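Long-range contact in POP2 (Saccharomyces cerevisiae, PDB 1UOC), which degrades RNA from the 3' end, preferring poly(A), and is probably a catalytic subunit of the CCR4-NOT mRNA deadenylase, here represented by its RNase D domain: residues Ala163-Met175 / Phe186-Tyr198. Numbering follows the deposited sequence.
Sequences AAYDLGFLINILM and FEWWVHQYMPNFY. With XE (xenon), chain D.
Ile171 is the knob of this contact: its side chain fits a hole formed by Phe186, Trp189, Val190 and Tyr193 of helix 186-193, which helix 165-174 crosses at 78°. An unbranched end on a beta-branched stem suits the place, since CD1 reaches between Val190 and CB of Trp189 while CG1 lies 3.9 Å from Tyr193 CD1. Tyr193 offers a broad, flat wall: Leu174 CD1 rests over one face of its ring, offset toward the rim, and Met175 CG passes 3.7 Å from its OH. Branched Leu167 lays CD2 over one face of Phe197, 4.1 Å from CE1, and reaches Val190 CG1. With its chain bent at chi3 (76°), flexible Met175 lays SD over the five-membered ring of Trp189, 4.1 Å from the centroid, a Met-aromatic contact. An alanine in place of Trp189 would probably leave the methionine's sulfur and methyl without the indole face beneath them, free to swing. Phe186 turns its edge to Gly168. Xenon sits among apolar side chains between the helices, 3.5 Å from Ile171 CG1. This is a steeply crossed helix pair of the RNase D-like DEDD nuclease fold, its first helix carrying Asp166, a predicted catalytic metal ligand, in its first turn.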
loop_
_atom_site.group_PDB
_atom_site.type_symbol
_atom_site.label_atom_id
_atom_site.label_comp_id
_atom_site.label_asym_id
_atom_site.label_seq_id
_atom_site.Cartn_x
_atom_site.Cartn_y
_atom_site.Cartn_z
ATOM N N ALA A 163 -5.812 -4.089 -3.593
ATOM C CA ALA A 163 -5.086 -3.326 -4.595
ATOM C C ALA A 163 -6.001 -2.374 -5.344
ATOM O O ALA A 163 -6.125 -1.209 -4.973
ATOM C CB ALA A 163 -4.412 -4.279 -5.574
ATOM N N ALA A 164 -6.621 -2.889 -6.403
ATOM C CA ALA A 164 -7.544 -2.140 -7.254
ATOM C C ALA A 164 -7.530 -0.624 -7.071
ATOM O O ALA A 164 -7.125 0.113 -7.973
ATOM C CB ALA A 164 -8.955 -2.669 -7.061
ATOM N N TYR A 165 -7.977 -0.157 -5.909
ATOM C CA TYR A 165 -8.024 1.275 -5.641
ATOM C C TYR A 165 -6.679 1.957 -5.417
ATOM O O TYR A 165 -6.483 3.093 -5.845
ATOM C CB TYR A 165 -8.950 1.553 -4.455
ATOM C CG TYR A 165 -10.400 1.638 -4.864
ATOM C CD1 TYR A 165 -11.066 0.528 -5.386
ATOM C CD2 TYR A 165 -11.094 2.845 -4.784
ATOM C CE1 TYR A 165 -12.388 0.621 -5.826
ATOM C CE2 TYR A 165 -12.414 2.949 -5.216
ATOM C CZ TYR A 165 -13.052 1.837 -5.738
ATOM O OH TYR A 165 -14.348 1.945 -6.189
ATOM N N ASP A 166 -5.752 1.280 -4.750
ATOM C CA ASP A 166 -4.448 1.884 -4.502
ATOM C C ASP A 166 -3.695 2.016 -5.815
ATOM O O ASP A 166 -3.168 3.083 -6.131
ATOM C CB ASP A 166 -3.640 1.050 -3.501
ATOM C CG ASP A 166 -4.254 1.060 -2.110
ATOM O OD1 ASP A 166 -5.164 1.871 -1.865
ATOM O OD2 ASP A 166 -3.822 0.266 -1.252
ATOM N N LEU A 167 -3.665 0.926 -6.578
ATOM C CA LEU A 167 -3.005 0.889 -7.880
ATOM C C LEU A 167 -3.733 1.811 -8.850
ATOM O O LEU A 167 -3.108 2.532 -9.628
ATOM C CB LEU A 167 -3.001 -0.541 -8.412
ATOM C CG LEU A 167 -1.891 -1.450 -7.875
ATOM C CD1 LEU A 167 -1.531 -1.075 -6.448
ATOM C CD2 LEU A 167 -2.333 -2.902 -7.975
ATOM N N GLY A 168 -5.059 1.784 -8.800
ATOM C CA GLY A 168 -5.835 2.654 -9.664
ATOM C C GLY A 168 -5.298 4.056 -9.480
ATOM O O GLY A 168 -4.903 4.710 -10.444
ATOM N N PHE A 169 -5.271 4.507 -8.227
ATOM C CA PHE A 169 -4.759 5.826 -7.877
ATOM C C PHE A 169 -3.306 6.014 -8.340
ATOM O O PHE A 169 -3.011 6.947 -9.086
ATOM C CB PHE A 169 -4.859 6.034 -6.362
ATOM C CG PHE A 169 -3.825 6.980 -5.802
ATOM C CD1 PHE A 169 -3.755 8.303 -6.239
ATOM C CD2 PHE A 169 -2.900 6.532 -4.863
ATOM C CE1 PHE A 169 -2.772 9.166 -5.746
ATOM C CE2 PHE A 169 -1.924 7.375 -4.366
ATOM C CZ PHE A 169 -1.852 8.699 -4.806
ATOM N N LEU A 170 -2.406 5.138 -7.894
ATOM C CA LEU A 170 -0.999 5.223 -8.286
ATOM C C LEU A 170 -0.842 5.408 -9.789
ATOM O O LEU A 170 -0.142 6.315 -10.241
ATOM C CB LEU A 170 -0.227 3.969 -7.856
ATOM C CG LEU A 170 0.489 4.020 -6.504
ATOM C CD1 LEU A 170 1.352 2.776 -6.321
ATOM C CD2 LEU A 170 1.355 5.269 -6.447
ATOM N N ILE A 171 -1.487 4.537 -10.560
ATOM C CA ILE A 171 -1.430 4.613 -12.011
ATOM C C ILE A 171 -1.981 5.958 -12.477
ATOM O O ILE A 171 -1.458 6.561 -13.407
ATOM C CB ILE A 171 -2.253 3.462 -12.669
ATOM C CG1 ILE A 171 -1.311 2.488 -13.371
ATOM C CG2 ILE A 171 -3.262 4.019 -13.680
ATOM C CD1 ILE A 171 -2.032 1.443 -14.176
ATOM N N ASN A 172 -3.039 6.419 -11.823
ATOM C CA ASN A 172 -3.680 7.680 -12.180
ATOM C C ASN A 172 -2.741 8.884 -12.063
ATOM O O ASN A 172 -2.810 9.818 -12.866
ATOM C CB ASN A 172 -4.904 7.908 -11.294
ATOM C CG ASN A 172 -5.773 9.044 -11.789
ATOM O OD1 ASN A 172 -6.406 9.744 -11.001
ATOM N ND2 ASN A 172 -5.819 9.224 -13.101
ATOM N N ILE A 173 -1.874 8.865 -11.055
ATOM C CA ILE A 173 -0.938 9.964 -10.849
ATOM C C ILE A 173 0.332 9.768 -11.668
ATOM O O ILE A 173 0.860 10.717 -12.247
ATOM C CB ILE A 173 -0.560 10.118 -9.358
ATOM C CG1 ILE A 173 0.138 8.860 -8.848
ATOM C CG2 ILE A 173 -1.800 10.390 -8.541
ATOM C CD1 ILE A 173 0.642 8.973 -7.415
ATOM N N LEU A 174 0.815 8.531 -11.723
ATOM C CA LEU A 174 2.024 8.215 -12.482
ATOM C C LEU A 174 1.859 8.497 -13.969
ATOM O O LEU A 174 2.835 8.777 -14.664
ATOM C CB LEU A 174 2.410 6.745 -12.293
ATOM C CG LEU A 174 3.054 6.341 -10.968
ATOM C CD1 LEU A 174 3.155 4.822 -10.891
ATOM C CD2 LEU A 174 4.431 6.984 -10.855
ATOM N N MET A 175 0.626 8.413 -14.457
ATOM C CA MET A 175 0.356 8.650 -15.869
ATOM C C MET A 175 -0.062 10.090 -16.133
ATOM O O MET A 175 -0.227 10.878 -15.196
ATOM C CB MET A 175 -0.725 7.686 -16.379
ATOM C CG MET A 175 -0.288 6.223 -16.391
ATOM S SD MET A 175 -1.465 5.109 -17.196
ATOM C CE MET A 175 -1.139 5.488 -18.903
ATOM N N PHE A 186 -6.227 -1.390 -18.103
ATOM C CA PHE A 186 -5.811 -0.973 -16.770
ATOM C C PHE A 186 -4.778 -1.978 -16.276
ATOM O O PHE A 186 -3.692 -1.618 -15.827
ATOM C CB PHE A 186 -7.025 -0.961 -15.837
ATOM C CG PHE A 186 -6.684 -0.846 -14.378
ATOM C CD1 PHE A 186 -6.071 0.295 -13.878
ATOM C CD2 PHE A 186 -7.034 -1.862 -13.491
ATOM C CE1 PHE A 186 -5.816 0.427 -12.505
ATOM C CE2 PHE A 186 -6.784 -1.738 -12.125
ATOM C CZ PHE A 186 -6.176 -0.592 -11.634
ATOM N N GLU A 187 -5.122 -3.250 -16.376
ATOM C CA GLU A 187 -4.222 -4.304 -15.936
ATOM C C GLU A 187 -2.895 -4.274 -16.685
ATOM O O GLU A 187 -1.841 -4.533 -16.099
ATOM C CB GLU A 187 -4.893 -5.666 -16.102
ATOM C CG GLU A 187 -6.083 -5.849 -15.179
ATOM C CD GLU A 187 -6.685 -7.243 -15.252
ATOM O OE1 GLU A 187 -7.537 -7.564 -14.395
ATOM O OE2 GLU A 187 -6.313 -8.014 -16.161
ATOM N N TRP A 188 -2.946 -3.950 -17.971
ATOM C CA TRP A 188 -1.734 -3.887 -18.777
ATOM C C TRP A 188 -0.776 -2.847 -18.201
ATOM O O TRP A 188 0.387 -3.137 -17.960
ATOM C CB TRP A 188 -2.065 -3.524 -20.233
ATOM C CG TRP A 188 -0.884 -3.671 -21.157
ATOM C CD1 TRP A 188 -0.469 -4.817 -21.776
ATOM C CD2 TRP A 188 0.071 -2.656 -21.508
ATOM N NE1 TRP A 188 0.688 -4.580 -22.486
ATOM C CE2 TRP A 188 1.043 -3.266 -22.340
ATOM C CE3 TRP A 188 0.208 -1.294 -21.190
ATOM C CZ2 TRP A 188 2.135 -2.560 -22.865
ATOM C CZ3 TRP A 188 1.302 -0.587 -21.712
ATOM C CH2 TRP A 188 2.250 -1.229 -22.539
ATOM N N TRP A 189 -1.266 -1.632 -17.979
ATOM C CA TRP A 189 -0.435 -0.565 -17.437
ATOM C C TRP A 189 0.089 -0.886 -16.048
ATOM O O TRP A 189 1.246 -0.597 -15.738
ATOM C CB TRP A 189 -1.210 0.752 -17.401
ATOM C CG TRP A 189 -1.273 1.424 -18.721
ATOM C CD1 TRP A 189 -2.303 1.387 -19.622
ATOM C CD2 TRP A 189 -0.243 2.220 -19.318
ATOM N NE1 TRP A 189 -1.973 2.114 -20.748
ATOM C CE2 TRP A 189 -0.713 2.633 -20.588
ATOM C CE3 TRP A 189 1.037 2.617 -18.910
ATOM C CZ2 TRP A 189 0.053 3.435 -21.449
ATOM C CZ3 TRP A 189 1.801 3.415 -19.770
ATOM C CH2 TRP A 189 1.304 3.810 -21.023
ATOM N N VAL A 190 -0.768 -1.472 -15.216
ATOM C CA VAL A 190 -0.390 -1.849 -13.863
ATOM C C VAL A 190 0.782 -2.826 -13.901
ATOM O O VAL A 190 1.753 -2.649 -13.161
ATOM C CB VAL A 190 -1.575 -2.505 -13.103
ATOM C CG1 VAL A 190 -1.084 -3.162 -11.820
ATOM C CG2 VAL A 190 -2.608 -1.461 -12.761
ATOM N N HIS A 191 0.706 -3.838 -14.764
ATOM C CA HIS A 191 1.794 -4.812 -14.852
ATOM C C HIS A 191 3.074 -4.164 -15.369
ATOM O O HIS A 191 4.166 -4.609 -15.041
ATOM C CB HIS A 191 1.414 -6.012 -15.737
ATOM C CG HIS A 191 0.306 -6.854 -15.175
ATOM N ND1 HIS A 191 0.255 -7.234 -13.848
ATOM C CD2 HIS A 191 -0.787 -7.399 -15.762
ATOM C CE1 HIS A 191 -0.820 -7.978 -13.645
ATOM N NE2 HIS A 191 -1.469 -8.094 -14.791
ATOM N N GLN A 192 2.944 -3.103 -16.163
ATOM C CA GLN A 192 4.114 -2.402 -16.698
ATOM C C GLN A 192 4.825 -1.582 -15.618
ATOM O O GLN A 192 6.050 -1.539 -15.582
ATOM C CB GLN A 192 3.706 -1.486 -17.862
ATOM C CG GLN A 192 3.329 -2.239 -19.150
ATOM C CD GLN A 192 4.428 -3.194 -19.578
ATOM O OE1 GLN A 192 5.609 -2.884 -19.458
ATOM N NE2 GLN A 192 4.047 -4.354 -20.074
ATOM N N TYR A 193 4.058 -0.932 -14.738
ATOM C CA TYR A 193 4.646 -0.143 -13.655
ATOM C C TYR A 193 5.066 -1.007 -12.476
ATOM O O TYR A 193 6.036 -0.695 -11.780
ATOM C CB TYR A 193 3.670 0.926 -13.157
ATOM C CG TYR A 193 3.541 2.109 -14.089
ATOM C CD1 TYR A 193 2.348 2.365 -14.755
ATOM C CD2 TYR A 193 4.627 2.963 -14.319
ATOM C CE1 TYR A 193 2.236 3.442 -15.635
ATOM C CE2 TYR A 193 4.522 4.037 -15.189
ATOM C CZ TYR A 193 3.327 4.269 -15.844
ATOM O OH TYR A 193 3.234 5.321 -16.724
ATOM N N MET A 194 4.332 -2.092 -12.248
ATOM C CA MET A 194 4.644 -2.994 -11.139
ATOM C C MET A 194 4.648 -4.419 -11.661
ATOM O O MET A 194 3.677 -5.163 -11.487
ATOM C CB MET A 194 3.599 -2.867 -10.018
ATOM C CG MET A 194 3.417 -1.472 -9.476
ATOM S SD MET A 194 2.323 -1.439 -8.044
ATOM C CE MET A 194 0.922 -2.250 -8.729
ATOM N N PRO A 195 5.743 -4.812 -12.329
ATOM C CA PRO A 195 5.914 -6.152 -12.908
ATOM C C PRO A 195 5.959 -7.297 -11.898
ATOM O O PRO A 195 5.952 -8.471 -12.273
ATOM C CB PRO A 195 7.222 -6.021 -13.699
ATOM C CG PRO A 195 7.990 -4.969 -12.913
ATOM C CD PRO A 195 6.917 -3.960 -12.593
ATOM N N ASN A 196 5.998 -6.959 -10.617
ATOM C CA ASN A 196 6.068 -7.989 -9.581
ATOM C C ASN A 196 5.291 -7.510 -8.361
ATOM O O ASN A 196 5.784 -6.697 -7.586
ATOM C CB ASN A 196 7.545 -8.233 -9.228
ATOM C CG ASN A 196 7.754 -9.434 -8.332
ATOM O OD1 ASN A 196 6.804 -10.081 -7.893
ATOM N ND2 ASN A 196 9.014 -9.735 -8.047
ATOM N N PHE A 197 4.068 -7.994 -8.184
ATOM C CA PHE A 197 3.302 -7.537 -7.040
ATOM C C PHE A 197 2.306 -8.549 -6.498
ATOM O O PHE A 197 1.905 -9.489 -7.181
ATOM C CB PHE A 197 2.603 -6.208 -7.382
ATOM C CG PHE A 197 1.278 -6.360 -8.088
ATOM C CD1 PHE A 197 0.129 -6.675 -7.374
ATOM C CD2 PHE A 197 1.178 -6.158 -9.459
ATOM C CE1 PHE A 197 -1.102 -6.789 -8.008
ATOM C CE2 PHE A 197 -0.051 -6.269 -10.111
ATOM C CZ PHE A 197 -1.195 -6.586 -9.382
ATOM N N TYR A 198 1.923 -8.359 -5.244
ATOM C CA TYR A 198 0.962 -9.246 -4.603
ATOM C C TYR A 198 -0.118 -8.501 -3.839
ATOM O O TYR A 198 0.124 -7.450 -3.252
ATOM C CB TYR A 198 1.653 -10.186 -3.617
ATOM C CG TYR A 198 2.564 -11.200 -4.253
ATOM C CD1 TYR A 198 3.855 -10.856 -4.649
ATOM C CD2 TYR A 198 2.127 -12.508 -4.479
ATOM C CE1 TYR A 198 4.695 -11.798 -5.261
ATOM C CE2 TYR A 198 2.953 -13.451 -5.087
ATOM C CZ TYR A 198 4.234 -13.093 -5.476
ATOM O OH TYR A 198 5.043 -14.027 -6.082
HETATM XE XE XE D . 0.568 1.262 -10.737
#